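Local coordinates for tetratricopeptide TPR_2 repeat protein (Thermobaculum terrenum, PDB 5DJS) that is of unknown function but combines helical tetratricopeptide repeats with the GT-B fold of glycosyltransferase family 41, and holds UDP in this model, at residues A[161-166]-A[238-243]; A[410-415]-A[434-439]. The protein carries 1 engineered substitution. All blocks are in the same frame, centred on the assembly; numbering follows the deposited sequence.

Contact 1: A[161-166]-A[238-243]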
ATOM      1  N   ARG A 161       3.855  21.565  25.694  1.00 59.33           N
ATOM      2  CA  ARG A 161       3.388  20.430  26.525  1.00 58.55           C
ATOM      3  C   ARG A 161       3.517  19.070  25.837  1.00 56.84           C
ATOM      4  O   ARG A 161       3.709  18.983  24.617  1.00 54.40           O
ATOM      5  CB  ARG A 161       1.938  20.620  27.004  1.00 58.44           C
ATOM      6  CG  ARG A 161       0.873  20.588  25.913  1.00 59.81           C
ATOM      7  CD  ARG A 161      -0.530  20.588  26.485  1.00 59.64           C
ATOM      8  NE  ARG A 161      -1.230  19.342  26.170  1.00 60.26           N
ATOM      9  CZ  ARG A 161      -2.162  19.174  25.224  1.00 57.86           C
ATOM     10  NH1 ARG A 161      -2.575  20.168  24.444  1.00 53.42           N
ATOM     11  NH2 ARG A 161      -2.701  17.970  25.068  1.00 58.67           N
ATOM     12  N   ARG A 162       3.404  18.013  26.639  1.00 54.30           N
ATOM     13  CA  ARG A 162       3.414  16.653  26.113  1.00 54.15           C
ATOM     14  C   ARG A 162       2.184  16.466  25.214  1.00 53.39           C
ATOM     15  O   ARG A 162       1.060  16.771  25.621  1.00 53.57           O
ATOM     16  CB  ARG A 162       3.461  15.611  27.248  1.00 53.19           C
ATOM     17  CG  ARG A 162       3.187  14.176  26.791  1.00 54.15           C
ATOM     18  CD  ARG A 162       4.010  13.114  27.501  1.00 53.79           C
ATOM     19  NE  ARG A 162       3.215  12.234  28.358  1.00 53.69           N
ATOM     20  CZ  ARG A 162       3.267  10.895  28.384  1.00 57.56           C
ATOM     21  NH1 ARG A 162       4.078  10.191  27.590  1.00 57.95           N
ATOM     22  NH2 ARG A 162       2.480  10.233  29.231  1.00 60.00           N
ATOM     23  N   LEU A 163       2.421  15.981  23.996  1.00 52.24           N
ATOM     24  CA  LEU A 163       1.369  15.782  22.986  1.00 52.20           C
ATOM     25  C   LEU A 163       0.917  14.330  22.939  1.00 52.89           C
ATOM     26  O   LEU A 163       1.715  13.422  23.130  1.00 55.43           O
ATOM     27  CB  LEU A 163       1.875  16.189  21.601  1.00 50.93           C
ATOM     28  CG  LEU A 163       1.635  17.611  21.077  1.00 53.92           C
ATOM     29  CD1 LEU A 163       1.439  18.659  22.162  1.00 57.10           C
ATOM     30  CD2 LEU A 163       2.779  18.002  20.151  1.00 52.72           C
ATOM     31  N   ARG A 164      -0.369  14.119  22.676  1.00 51.84           N
ATOM     32  CA  ARG A 164      -0.916  12.779  22.484  1.00 51.43           C
ATOM     33  C   ARG A 164      -1.086  12.539  21.003  1.00 49.22           C
ATOM     34  O   ARG A 164      -1.772  13.318  20.330  1.00 52.33           O
ATOM     35  CB  ARG A 164      -2.263  12.650  23.165  1.00 51.27           C
ATOM     36  CG  ARG A 164      -2.147  12.641  24.661  1.00 49.91           C
ATOM     37  CD  ARG A 164      -3.518  12.707  25.261  1.00 51.31           C
ATOM     38  NE  ARG A 164      -3.461  12.517  26.703  1.00 54.71           N
ATOM     39  CZ  ARG A 164      -4.433  12.840  27.550  1.00 54.99           C
ATOM     40  NH1 ARG A 164      -5.582  13.374  27.131  1.00 59.40           N
ATOM     41  NH2 ARG A 164      -4.248  12.637  28.835  1.00 52.39           N
ATOM     42  N   ILE A 165      -0.456  11.477  20.503  1.00 45.42           N
ATOM     43  CA  ILE A 165      -0.535  11.106  19.089  1.00 45.15           C
ATOM     44  C   ILE A 165      -1.377   9.850  18.936  1.00 41.39           C
ATOM     45  O   ILE A 165      -1.175   8.859  19.640  1.00 38.41           O
ATOM     46  CB  ILE A 165       0.852  10.868  18.453  1.00 49.05           C
ATOM     47  CG1 ILE A 165       1.737  12.109  18.610  1.00 52.31           C
ATOM     48  CG2 ILE A 165       0.710  10.555  16.966  1.00 50.66           C
ATOM     49  CD1 ILE A 165       3.205  11.836  18.384  1.00 55.48           C
ATOM     50  N   GLY A 166      -2.317   9.911  18.000  1.00 40.20           N
ATOM     51  CA  GLY A 166      -3.188   8.788  17.672  1.00 39.60           C
ATOM     52  C   GLY A 166      -2.921   8.298  16.264  1.00 37.45           C
ATOM     53  O   GLY A 166      -3.013   9.065  15.303  1.00 36.60           O
ATOM     54  N   ILE A 238      -6.856  13.460  21.875  1.00 41.79           N
ATOM     55  CA  ILE A 238      -5.779  13.334  20.889  1.00 42.81           C
ATOM     56  C   ILE A 238      -5.510  14.690  20.251  1.00 43.13           C
ATOM     57  O   ILE A 238      -6.422  15.333  19.762  1.00 41.60           O
ATOM     58  CB  ILE A 238      -6.098  12.292  19.784  1.00 42.98           C
ATOM     59  CG1 ILE A 238      -6.399  10.901  20.375  1.00 43.98           C
ATOM     60  CG2 ILE A 238      -4.959  12.178  18.780  1.00 42.70           C
ATOM     61  CD1 ILE A 238      -5.295  10.288  21.210  1.00 46.60           C
ATOM     62  N   ASP A 239      -4.245  15.114  20.275  1.00 46.16           N
ATOM     63  CA  ASP A 239      -3.820  16.399  19.683  1.00 46.59           C
ATOM     64  C   ASP A 239      -3.470  16.267  18.213  1.00 45.56           C
ATOM     65  O   ASP A 239      -3.736  17.172  17.424  1.00 43.09           O
ATOM     66  CB  ASP A 239      -2.609  16.944  20.433  1.00 45.35           C
ATOM     67  CG  ASP A 239      -2.898  17.156  21.900  1.00 47.07           C
ATOM     68  OD1 ASP A 239      -3.664  18.089  22.231  1.00 48.11           O
ATOM     69  OD2 ASP A 239      -2.379  16.379  22.724  1.00 46.45           O
ATOM     70  N   ILE A 240      -2.831  15.149  17.869  1.00 45.96           N
ATOM     71  CA  ILE A 240      -2.413  14.858  16.506  1.00 45.21           C
ATOM     72  C   ILE A 240      -2.931  13.472  16.157  1.00 43.45           C
ATOM     73  O   ILE A 240      -2.529  12.490  16.783  1.00 43.79           O
ATOM     74  CB  ILE A 240      -0.878  14.920  16.377  1.00 46.17           C
ATOM     75  CG1 ILE A 240      -0.390  16.329  16.742  1.00 46.10           C
ATOM     76  CG2 ILE A 240      -0.446  14.553  14.961  1.00 47.50           C
ATOM     77  CD1 ILE A 240       1.109  16.517  16.765  1.00 46.50           C
ATOM     78  N   LEU A 241      -3.835  13.397  15.183  1.00 41.58           N
ATOM     79  CA  LEU A 241      -4.376  12.114  14.734  1.00 41.18           C
ATOM     80  C   LEU A 241      -3.766  11.828  13.382  1.00 41.41           C
ATOM     81  O   LEU A 241      -3.737  12.715  12.522  1.00 42.56           O
ATOM     82  CB  LEU A 241      -5.894  12.166  14.643  1.00 40.34           C
ATOM     83  CG  LEU A 241      -6.612  10.815  14.591  1.00 40.75           C
ATOM     84  CD1 LEU A 241      -6.536  10.074  15.914  1.00 38.15           C
ATOM     85  CD2 LEU A 241      -8.074  11.028  14.198  1.00 43.02           C
ATOM     86  N   VAL A 242      -3.267  10.605  13.204  1.00 40.49           N
ATOM     87  CA  VAL A 242      -2.529  10.229  11.997  1.00 41.18           C
ATOM     88  C   VAL A 242      -3.233   9.095  11.261  1.00 40.36           C
ATOM     89  O   VAL A 242      -3.497   8.026  11.829  1.00 38.09           O
ATOM     90  CB  VAL A 242      -1.073   9.815  12.300  1.00 43.31           C
ATOM     91  CG1 VAL A 242      -0.269   9.690  11.009  1.00 42.95           C
ATOM     92  CG2 VAL A 242      -0.403  10.840  13.210  1.00 43.58           C
ATOM     93  N   ASP A 243      -3.552   9.367   9.996  1.00 40.35           N
ATOM     94  CA  ASP A 243      -4.098   8.374   9.075  1.00 37.92           C
ATOM     95  C   ASP A 243      -2.943   7.599   8.471  1.00 37.02           C
ATOM     96  O   ASP A 243      -2.210   8.124   7.636  1.00 39.00           O
ATOM     97  CB  ASP A 243      -4.881   9.049   7.949  1.00 35.87           C
ATOM     98  CG  ASP A 243      -5.186   8.104   6.803  1.00 33.22           C
ATOM     99  OD1 ASP A 243      -5.611   6.949   7.079  1.00 29.46           O
ATOM    100  OD2 ASP A 243      -4.982   8.523   5.635  1.00 29.24           O
TER
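Arg-161 and Asp-239 reach for each other tip to tip, their guanidinium and carboxylate planes turned 68° apart. NH2 of Arg-161 lies 2.9 Å from OD2 of Asp-239, a salt bridge, while the hydrogen bonds from NH1 and NH2 to OD1 are bent and weak. The carboxylate also grips the neighbouring backbone: its CG stands beside Asp-239's own N (chi1 -59°), and OD2 takes the N-H of Arg-164 through its anti lone pair, 3.0 Å and nearly straight. In return, the carbonyl O of Arg-164 accepts from both Asp-239 N and Ile-240 N. From here two parallel strands run on as neighbours in the N-terminal Rossmann-like sheet of the GT-B fold, with 193-199 on the far side of 163-169. Gly-166 N binds Ile-240 O, and Val-242 N binds Gly-166 O. On the face that meets helix 479-521, CD2 of Leu-163 lies 4.1 Å from CD1 of Ile-240. Ile-165 and Val-242 lie side by side, pointing the same way, with their CG2 methyls 3.9 Å apart. On the opposite face, that of Leu-241, CG2 of Ile-238 sits 3.6 Å from Gly-166 N, and Leu-241 turns its CD1 toward the same glycine.

Contact 2: A[410-415]-A[434-439]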
ATOM      1  N   ILE A 410      19.691 -12.626  -6.727  1.00 47.93           N
ATOM      2  CA  ILE A 410      19.383 -11.519  -7.647  1.00 49.58           C
ATOM      3  C   ILE A 410      20.564 -10.561  -7.702  1.00 48.30           C
ATOM      4  O   ILE A 410      21.076 -10.143  -6.669  1.00 46.57           O
ATOM      5  CB  ILE A 410      18.148 -10.699  -7.180  1.00 51.84           C
ATOM      6  CG1 ILE A 410      16.921 -11.598  -6.981  1.00 51.58           C
ATOM      7  CG2 ILE A 410      17.808  -9.563  -8.154  1.00 52.72           C
ATOM      8  CD1 ILE A 410      16.410 -12.284  -8.231  1.00 51.94           C
ATOM      9  N   ASP A 411      20.952 -10.173  -8.910  1.00 48.57           N
ATOM     10  CA  ASP A 411      22.069  -9.243  -9.112  1.00 50.54           C
ATOM     11  C   ASP A 411      21.614  -7.785  -9.079  1.00 51.45           C
ATOM     12  O   ASP A 411      22.288  -6.931  -8.501  1.00 55.75           O
ATOM     13  CB  ASP A 411      22.763  -9.529 -10.448  1.00 50.08           C
ATOM     14  CG  ASP A 411      23.233 -10.962 -10.559  1.00 51.68           C
ATOM     15  OD1 ASP A 411      24.052 -11.371  -9.712  1.00 50.34           O
ATOM     16  OD2 ASP A 411      22.775 -11.681 -11.477  1.00 52.60           O
ATOM     17  N   VAL A 412      20.488  -7.510  -9.733  1.00 49.54           N
ATOM     18  CA  VAL A 412      19.926  -6.164  -9.862  1.00 47.31           C
ATOM     19  C   VAL A 412      18.408  -6.230  -9.685  1.00 48.40           C
ATOM     20  O   VAL A 412      17.760  -7.120 -10.244  1.00 50.85           O
ATOM     21  CB  VAL A 412      20.216  -5.585 -11.263  1.00 44.91           C
ATOM     22  CG1 VAL A 412      19.541  -4.228 -11.462  1.00 42.33           C
ATOM     23  CG2 VAL A 412      21.720  -5.493 -11.505  1.00 45.06           C
ATOM     24  N   ALA A 413      17.848  -5.283  -8.930  1.00 46.71           N
ATOM     25  CA  ALA A 413      16.391  -5.156  -8.792  1.00 43.36           C
ATOM     26  C   ALA A 413      15.854  -4.061  -9.699  1.00 41.03           C
ATOM     27  O   ALA A 413      16.478  -3.011  -9.855  1.00 38.86           O
ATOM     28  CB  ALA A 413      16.023  -4.864  -7.360  1.00 45.12           C
ATOM     29  N   LEU A 414      14.698  -4.316 -10.303  1.00 41.93           N
ATOM     30  CA  LEU A 414      14.037  -3.347 -11.184  1.00 41.93           C
ATOM     31  C   LEU A 414      12.758  -2.863 -10.527  1.00 38.68           C
ATOM     32  O   LEU A 414      11.963  -3.674 -10.052  1.00 36.02           O
ATOM     33  CB  LEU A 414      13.718  -3.987 -12.537  1.00 43.01           C
ATOM     34  CG  LEU A 414      14.915  -4.515 -13.327  1.00 44.16           C
ATOM     35  CD1 LEU A 414      14.451  -5.278 -14.557  1.00 45.04           C
ATOM     36  CD2 LEU A 414      15.848  -3.387 -13.728  1.00 45.34           C
ATOM     37  N   ASP A 415      12.569  -1.549 -10.500  1.00 37.83           N
ATOM     38  CA  ASP A 415      11.392  -0.932  -9.871  1.00 40.36           C
ATOM     39  C   ASP A 415      10.324  -0.655 -10.914  1.00 38.51           C
ATOM     40  O   ASP A 415      10.636  -0.448 -12.086  1.00 38.68           O
ATOM     41  CB  ASP A 415      11.801   0.373  -9.192  1.00 41.35           C
ATOM     42  CG  ASP A 415      10.647   1.092  -8.513  1.00 43.04           C
ATOM     43  OD1 ASP A 415       9.851   0.417  -7.827  1.00 44.41           O
ATOM     44  OD2 ASP A 415      10.539   2.339  -8.673  1.00 42.95           O
ATOM     45  N   PRO A 434      21.262  -3.603  -5.660  1.00 48.14           N
ATOM     46  CA  PRO A 434      20.864  -2.290  -6.161  1.00 48.71           C
ATOM     47  C   PRO A 434      19.503  -2.325  -6.871  1.00 50.37           C
ATOM     48  O   PRO A 434      19.067  -3.390  -7.342  1.00 50.51           O
ATOM     49  CB  PRO A 434      21.984  -1.917  -7.150  1.00 49.37           C
ATOM     50  CG  PRO A 434      22.760  -3.156  -7.408  1.00 48.40           C
ATOM     51  CD  PRO A 434      22.245  -4.256  -6.537  1.00 47.76           C
ATOM     52  N   VAL A 435      18.857  -1.157  -6.942  1.00 47.34           N
ATOM     53  CA  VAL A 435      17.518  -1.003  -7.508  1.00 42.96           C
ATOM     54  C   VAL A 435      17.554   0.093  -8.562  1.00 42.75           C
ATOM     55  O   VAL A 435      17.975   1.210  -8.258  1.00 43.73           O
ATOM     56  CB  VAL A 435      16.498  -0.609  -6.417  1.00 41.21           C
ATOM     57  CG1 VAL A 435      15.090  -0.487  -6.991  1.00 39.99           C
ATOM     58  CG2 VAL A 435      16.505  -1.619  -5.274  1.00 40.58           C
ATOM     59  N   VAL A 436      17.107  -0.218  -9.781  1.00 39.40           N
ATOM     60  CA  VAL A 436      16.964   0.781 -10.845  1.00 38.62           C
ATOM     61  C   VAL A 436      15.508   1.268 -10.849  1.00 40.44           C
ATOM     62  O   VAL A 436      14.588   0.463 -10.699  1.00 39.54           O
ATOM     63  CB  VAL A 436      17.317   0.199 -12.227  1.00 39.16           C
ATOM     64  CG1 VAL A 436      17.371   1.298 -13.288  1.00 37.66           C
ATOM     65  CG2 VAL A 436      18.653  -0.552 -12.177  1.00 40.99           C
ATOM     66  N   THR A 437      15.310   2.583 -10.997  1.00 42.05           N
ATOM     67  CA  THR A 437      13.979   3.208 -10.971  1.00 43.30           C
ATOM     68  C   THR A 437      13.873   4.322 -11.989  1.00 44.65           C
ATOM     69  O   THR A 437      14.890   4.851 -12.440  1.00 46.26           O
ATOM     70  CB  THR A 437      13.651   3.859  -9.609  1.00 44.88           C
ATOM     71  OG1 THR A 437      14.428   5.053  -9.424  1.00 49.44           O
ATOM     72  CG2 THR A 437      13.964   2.934  -8.473  1.00 48.41           C
ATOM     73  N   LEU A 438      12.635   4.678 -12.331  1.00 44.76           N
ATOM     74  CA  LEU A 438      12.333   5.948 -12.986  1.00 46.74           C
ATOM     75  C   LEU A 438      11.822   6.936 -11.924  1.00 48.70           C
ATOM     76  O   LEU A 438      10.980   6.593 -11.093  1.00 50.37           O
ATOM     77  CB  LEU A 438      11.295   5.761 -14.092  1.00 47.07           C
ATOM     78  CG  LEU A 438      10.833   7.016 -14.857  1.00 48.00           C
ATOM     79  CD1 LEU A 438      11.977   7.644 -15.634  1.00 48.46           C
ATOM     80  CD2 LEU A 438       9.674   6.711 -15.800  1.00 47.79           C
ATOM     81  N   GLU A 439      12.357   8.153 -11.946  1.00 48.45           N
ATOM     82  CA  GLU A 439      11.848   9.241 -11.123  1.00 48.96           C
ATOM     83  C   GLU A 439      10.700   9.866 -11.909  1.00 49.38           C
ATOM     84  O   GLU A 439      10.933  10.578 -12.891  1.00 50.33           O
ATOM     85  CB  GLU A 439      12.964  10.260 -10.828  1.00 48.82           C
ATOM     86  CG  GLU A 439      12.588  11.363  -9.857  1.00 49.57           C
ATOM     87  CD  GLU A 439      13.749  12.293  -9.535  1.00 51.36           C
ATOM     88  OE1 GLU A 439      14.220  12.246  -8.377  1.00 52.60           O
ATOM     89  OE2 GLU A 439      14.186  13.061 -10.430  1.00 49.52           O
TER
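Asp-415 and Thr-437 meet at an angle, methyl against carboxylate arm: CG2 of Thr-437 lies 3.4 Å from CB of Asp-415 and 3.5 Å from its OD2. With CG anti to the backbone N (chi1 180°), the carboxylate is carried past the Thr-437 methyl, across it rather than alongside, and CG1 of Val-435 touches the same CB. Two residues back, on this face, CB of Ala-413 packs on CG2 of Val-435 at 3.9 Å. On the other face the contacts between the two strands are aliphatic. CG1 of Val-412 comes to 3.8 Å from CG2 of Val-436, and Leu-414 lies alongside Val-436, its CD2 against the valine CB. Three backbone bonds set this register: Ala-413 N to Pro-434 O at 2.8 Å, Val-436 N to Ala-413 O, and Asp-415 N to Val-436 O, the last somewhat bent at 148°. The next shell fixes the polar end of Asp-415. Its OD2 hydrogen-bonds with Thr-448 OG1 and Ser-420 OG, and its OD1 accepts from Gly-421 N, so the buried carboxylate ties the strand end to the loop that carries pocket residues Gly-421 and Cys-422. Helix 423-430 covers Ala-413 and Val-435, while helix 465-477 covers Val-412, Leu-414 and Val-436. Strand 412-414, helix 423-430 and strand 435-438 form a beta-alpha-beta crossover in the C-terminal Rossmann-like domain of a GT-B fold, and the UDP pocket lies at the C-terminal end of strand 412-414, with the bound UDP about 6 Å from the side chain of Asp-415.

Contact 1 and contact 2 belong to the two separate six-stranded parallel sheets of the GT-B fold, one in each family 41 range. Their centres are 37 Å apart and their nearest atoms about 21 Å, so they do not touch. UDP sits by contact 2, whose crossover contributes Gly-421 to Thr-424 and Glu-427 to the pocket; contact 1 supplies none of the pocket residues. The strands of contact 2 are consecutive in the chain, whereas those of contact 1 have strand 193-199 between them in sequence. Helix 479-521, which follows the second sheet in the chain, returns to the first and lays Tyr-512 and Trp-516 against contact 1.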